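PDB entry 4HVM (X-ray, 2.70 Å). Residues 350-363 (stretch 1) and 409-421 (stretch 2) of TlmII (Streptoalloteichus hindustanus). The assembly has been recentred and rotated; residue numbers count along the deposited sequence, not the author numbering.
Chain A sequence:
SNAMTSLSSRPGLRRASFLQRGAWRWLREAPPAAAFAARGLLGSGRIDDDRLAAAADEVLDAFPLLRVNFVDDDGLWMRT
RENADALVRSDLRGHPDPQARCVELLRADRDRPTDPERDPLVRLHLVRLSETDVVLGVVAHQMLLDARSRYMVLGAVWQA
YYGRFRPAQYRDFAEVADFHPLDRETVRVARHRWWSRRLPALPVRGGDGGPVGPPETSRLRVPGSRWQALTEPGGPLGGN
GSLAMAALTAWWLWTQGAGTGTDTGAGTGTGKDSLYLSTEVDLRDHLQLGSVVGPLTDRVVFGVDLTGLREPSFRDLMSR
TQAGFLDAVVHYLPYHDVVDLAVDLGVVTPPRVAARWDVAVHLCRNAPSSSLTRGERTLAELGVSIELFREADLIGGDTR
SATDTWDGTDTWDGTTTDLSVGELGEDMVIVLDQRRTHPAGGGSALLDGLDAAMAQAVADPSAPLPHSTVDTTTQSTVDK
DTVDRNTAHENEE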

# COMPACT_ATOMS: atom_id res chain seq x y z
N PRO A 350 16.28 5.61 14.95
CA PRO A 350 15.12 6.38 14.49
C PRO A 350 15.53 7.78 14.04
O PRO A 350 16.43 8.37 14.64
CB PRO A 350 14.24 6.46 15.74
CG PRO A 350 14.63 5.28 16.55
CD PRO A 350 16.10 5.10 16.32
N PRO A 351 14.87 8.31 13.00
CA PRO A 351 13.80 7.64 12.26
C PRO A 351 14.29 6.82 11.06
O PRO A 351 13.47 6.34 10.28
CB PRO A 351 12.96 8.81 11.76
CG PRO A 351 13.97 9.89 11.51
CD PRO A 351 15.05 9.70 12.56
N ARG A 352 15.60 6.66 10.93
CA ARG A 352 16.17 5.87 9.83
C ARG A 352 16.07 4.37 10.10
O ARG A 352 17.09 3.67 10.15
CB ARG A 352 17.64 6.25 9.62
CG ARG A 352 17.89 7.73 9.39
CD ARG A 352 17.56 8.14 7.97
NE ARG A 352 17.97 9.52 7.71
CZ ARG A 352 17.19 10.58 7.94
NH1 ARG A 352 15.97 10.42 8.43
NH2 ARG A 352 17.65 11.80 7.68
N VAL A 353 14.85 3.87 10.26
CA VAL A 353 14.63 2.47 10.64
C VAL A 353 14.74 1.50 9.47
O VAL A 353 14.84 0.29 9.67
CB VAL A 353 13.27 2.28 11.34
CG1 VAL A 353 13.22 3.05 12.64
CG2 VAL A 353 12.14 2.71 10.41
N ALA A 354 14.72 2.02 8.25
CA ALA A 354 14.75 1.18 7.06
C ALA A 354 16.08 1.28 6.32
O ALA A 354 16.18 0.86 5.16
CB ALA A 354 13.60 1.53 6.13
N ALA A 355 17.10 1.81 6.98
CA ALA A 355 18.40 2.02 6.37
C ALA A 355 19.05 0.73 5.89
O ALA A 355 19.82 0.72 4.93
CB ALA A 355 19.33 2.75 7.33
N ARG A 356 18.72 -0.38 6.56
CA ARG A 356 19.32 -1.67 6.25
C ARG A 356 18.46 -2.48 5.28
O ARG A 356 18.84 -3.57 4.86
CB ARG A 356 19.58 -2.47 7.53
CG ARG A 356 20.42 -1.73 8.56
CD ARG A 356 21.88 -1.60 8.14
NE ARG A 356 22.69 -2.70 8.67
CZ ARG A 356 23.33 -2.66 9.84
NH1 ARG A 356 23.28 -1.58 10.60
NH2 ARG A 356 24.03 -3.72 10.24
N TRP A 357 17.30 -1.94 4.95
CA TRP A 357 16.46 -2.50 3.89
C TRP A 357 15.81 -1.37 3.09
O TRP A 357 14.59 -1.28 2.99
CB TRP A 357 15.40 -3.47 4.45
CG TRP A 357 14.61 -2.95 5.63
CD1 TRP A 357 13.53 -2.11 5.59
CD2 TRP A 357 14.81 -3.27 7.01
NE1 TRP A 357 13.07 -1.88 6.86
CE2 TRP A 357 13.84 -2.58 7.75
CE3 TRP A 357 15.73 -4.07 7.69
CZ2 TRP A 357 13.75 -2.66 9.14
CZ3 TRP A 357 15.65 -4.16 9.07
CH2 TRP A 357 14.67 -3.45 9.78
N ASP A 358 16.66 -0.53 2.51
CA ASP A 358 16.23 0.74 1.91
C ASP A 358 15.67 0.63 0.49
O ASP A 358 15.65 1.61 -0.25
CB ASP A 358 17.38 1.75 1.94
CG ASP A 358 18.59 1.27 1.16
OD1 ASP A 358 18.65 0.06 0.86
OD2 ASP A 358 19.48 2.09 0.85
N VAL A 359 15.21 -0.56 0.12
CA VAL A 359 14.52 -0.73 -1.15
C VAL A 359 13.11 -1.24 -0.91
O VAL A 359 12.91 -2.32 -0.36
CB VAL A 359 15.26 -1.71 -2.08
CG1 VAL A 359 14.50 -1.88 -3.38
CG2 VAL A 359 16.68 -1.22 -2.34
N ALA A 360 12.12 -0.45 -1.32
CA ALA A 360 10.72 -0.81 -1.10
C ALA A 360 10.00 -1.09 -2.41
O ALA A 360 10.02 -0.27 -3.32
CB ALA A 360 10.00 0.29 -0.33
N VAL A 361 9.38 -2.26 -2.49
CA VAL A 361 8.56 -2.62 -3.65
C VAL A 361 7.14 -2.85 -3.18
O VAL A 361 6.90 -3.62 -2.26
CB VAL A 361 9.08 -3.90 -4.31
CG1 VAL A 361 8.22 -4.25 -5.51
CG2 VAL A 361 10.53 -3.72 -4.73
N HIS A 362 6.19 -2.17 -3.82
CA HIS A 362 4.80 -2.21 -3.36
C HIS A 362 3.91 -3.14 -4.19
O HIS A 362 4.38 -3.80 -5.12
CB HIS A 362 4.22 -0.80 -3.30
CG HIS A 362 5.02 0.14 -2.45
ND1 HIS A 362 5.07 0.04 -1.07
CD2 HIS A 362 5.81 1.19 -2.77
CE1 HIS A 362 5.85 0.99 -0.59
NE2 HIS A 362 6.31 1.70 -1.60
N LEU A 363 2.63 -3.18 -3.83
CA LEU A 363 1.67 -4.12 -4.41
C LEU A 363 2.13 -5.56 -4.18
O LEU A 363 2.70 -5.88 -3.14
CB LEU A 363 1.45 -3.85 -5.90
CG LEU A 363 0.22 -4.55 -6.49
CD1 LEU A 363 -1.04 -3.72 -6.24
CD2 LEU A 363 0.40 -4.85 -7.97
N THR A 409 10.19 18.73 10.64
CA THR A 409 10.55 17.51 11.34
C THR A 409 10.85 16.39 10.36
O THR A 409 10.00 15.98 9.57
CB THR A 409 9.44 17.06 12.31
OG1 THR A 409 9.13 18.13 13.21
CG2 THR A 409 9.88 15.84 13.10
N ASP A 410 12.09 15.90 10.41
CA ASP A 410 12.54 14.83 9.53
C ASP A 410 12.04 13.46 10.00
O ASP A 410 12.44 12.98 11.06
CB ASP A 410 14.07 14.84 9.45
CG ASP A 410 14.61 13.85 8.43
OD1 ASP A 410 13.86 13.43 7.52
OD2 ASP A 410 15.81 13.50 8.54
N THR A 411 11.17 12.85 9.21
CA THR A 411 10.62 11.54 9.55
C THR A 411 10.85 10.52 8.44
O THR A 411 10.15 9.51 8.35
CB THR A 411 9.11 11.61 9.86
OG1 THR A 411 8.39 11.98 8.68
CG2 THR A 411 8.83 12.62 10.97
N TRP A 412 11.84 10.78 7.59
CA TRP A 412 12.19 9.88 6.50
C TRP A 412 12.80 8.59 7.04
O TRP A 412 13.73 8.64 7.85
CB TRP A 412 13.14 10.59 5.54
CG TRP A 412 13.72 9.72 4.46
CD1 TRP A 412 13.03 8.93 3.59
CD2 TRP A 412 15.11 9.58 4.13
NE1 TRP A 412 13.91 8.29 2.74
CE2 TRP A 412 15.19 8.67 3.05
CE3 TRP A 412 16.29 10.12 4.65
CZ2 TRP A 412 16.40 8.30 2.48
CZ3 TRP A 412 17.49 9.75 4.08
CH2 TRP A 412 17.54 8.85 3.01
N ASP A 413 12.29 7.44 6.60
CA ASP A 413 12.72 6.16 7.17
C ASP A 413 14.04 5.63 6.62
O ASP A 413 14.60 4.67 7.15
CB ASP A 413 11.62 5.09 7.04
CG ASP A 413 11.27 4.75 5.60
OD1 ASP A 413 11.93 5.25 4.67
OD2 ASP A 413 10.32 3.95 5.39
N GLY A 414 14.54 6.26 5.56
CA GLY A 414 15.82 5.88 5.00
C GLY A 414 15.73 5.15 3.67
O GLY A 414 16.75 4.82 3.07
N THR A 415 14.51 4.89 3.22
CA THR A 415 14.30 4.22 1.93
C THR A 415 14.80 5.11 0.80
O THR A 415 14.38 6.26 0.67
CB THR A 415 12.83 3.86 1.71
OG1 THR A 415 12.36 3.05 2.80
CG2 THR A 415 12.66 3.08 0.40
N THR A 416 15.70 4.57 -0.02
CA THR A 416 16.29 5.34 -1.11
C THR A 416 15.70 4.99 -2.47
O THR A 416 15.69 5.81 -3.38
CB THR A 416 17.82 5.17 -1.16
OG1 THR A 416 18.15 3.78 -1.28
CG2 THR A 416 18.46 5.74 0.09
N THR A 417 15.21 3.76 -2.61
CA THR A 417 14.56 3.34 -3.84
C THR A 417 13.15 2.84 -3.54
O THR A 417 12.97 1.79 -2.92
CB THR A 417 15.36 2.24 -4.56
OG1 THR A 417 16.67 2.72 -4.88
CG2 THR A 417 14.66 1.81 -5.84
N ASP A 418 12.15 3.60 -3.98
CA ASP A 418 10.76 3.25 -3.76
C ASP A 418 10.08 2.95 -5.09
O ASP A 418 10.07 3.79 -6.00
CB ASP A 418 10.03 4.38 -3.04
CG ASP A 418 8.72 3.93 -2.42
OD1 ASP A 418 7.73 3.78 -3.17
OD2 ASP A 418 8.69 3.74 -1.19
N LEU A 419 9.50 1.76 -5.22
CA LEU A 419 8.93 1.33 -6.49
C LEU A 419 7.48 0.88 -6.33
O LEU A 419 7.19 -0.04 -5.56
CB LEU A 419 9.79 0.22 -7.09
CG LEU A 419 9.72 -0.04 -8.59
CD1 LEU A 419 11.08 -0.46 -9.11
CD2 LEU A 419 8.67 -1.09 -8.91
N SER A 420 6.58 1.52 -7.06
CA SER A 420 5.16 1.20 -6.98
C SER A 420 4.56 1.03 -8.38
O SER A 420 5.06 1.60 -9.34
CB SER A 420 4.41 2.30 -6.22
OG SER A 420 3.04 1.96 -6.08
N VAL A 421 3.49 0.25 -8.48
CA VAL A 421 2.86 -0.01 -9.78
C VAL A 421 1.37 0.30 -9.75
O VAL A 421 0.65 -0.16 -8.86
CB VAL A 421 3.06 -1.46 -10.23
CG1 VAL A 421 2.63 -1.63 -11.68
CG2 VAL A 421 4.52 -1.87 -10.07
O HOH W 1 12.25 -0.09 2.79

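The two stretches of TlmII associate as a short parallel β-ladder, extended at its N-terminal end by an irregular loop contact that an arginine–aspartate salt bridge fastens at the surface; together they bury 935 Å².

In the ladder, strand 359-361 runs alongside strand 417-421 at an angle of 5°, and the backbone bonds alternate as parallel pairing requires. Thr417 N donates to Asp358 O (3.2 Å), Ala360 N to Thr417 O (2.9 Å), Leu419 N to Ala360 O (2.8 Å) and His362 N to Leu419 O (2.9 Å). Asp358 O also accepts from Thr416 N (3.0 Å), so one carbonyl gathers two successive amides where the ladder begins. Val359, Val361, Thr417 and Leu419 share one face of the sheet, and all four are buried. On the other face, the small side chain of Ala360 lies beside Asp418, with Ala360 CB 3.8 Å from Asp418 OD2. The Asp418 carboxylate reaches the edge of the His362 ring, where NE2 donates to OD2 (3.2 Å) and, weakly, to OD1 (3.0 Å).

Before the ladder, a type I turn from Arg352 to Ala355 wraps around Asp413 O, which accepts a hydrogen bond from Ala354 N (2.9 Å). Gly414 fits closely here: an ideal CB would lie 3.4 Å from Ala355 N, and its backbone angles alone call for glycine. Asp413 OD1 braces its own loop by accepting from Thr415 N (3.0 Å) and Thr415 OG1 (2.9 Å). A water donates to Trp357 O (2.6 Å) and Thr415 OG1 (3.1 Å), bridging the stretches.

At the exposed edge of the contact, Arg352 NH2 forms a salt bridge with Asp410 OD2 at 2.6 Å near the guanidinium plane, leaving one guanidinium face to Trp412, whose CE3 lies 3.4 Å from Arg352 CZ.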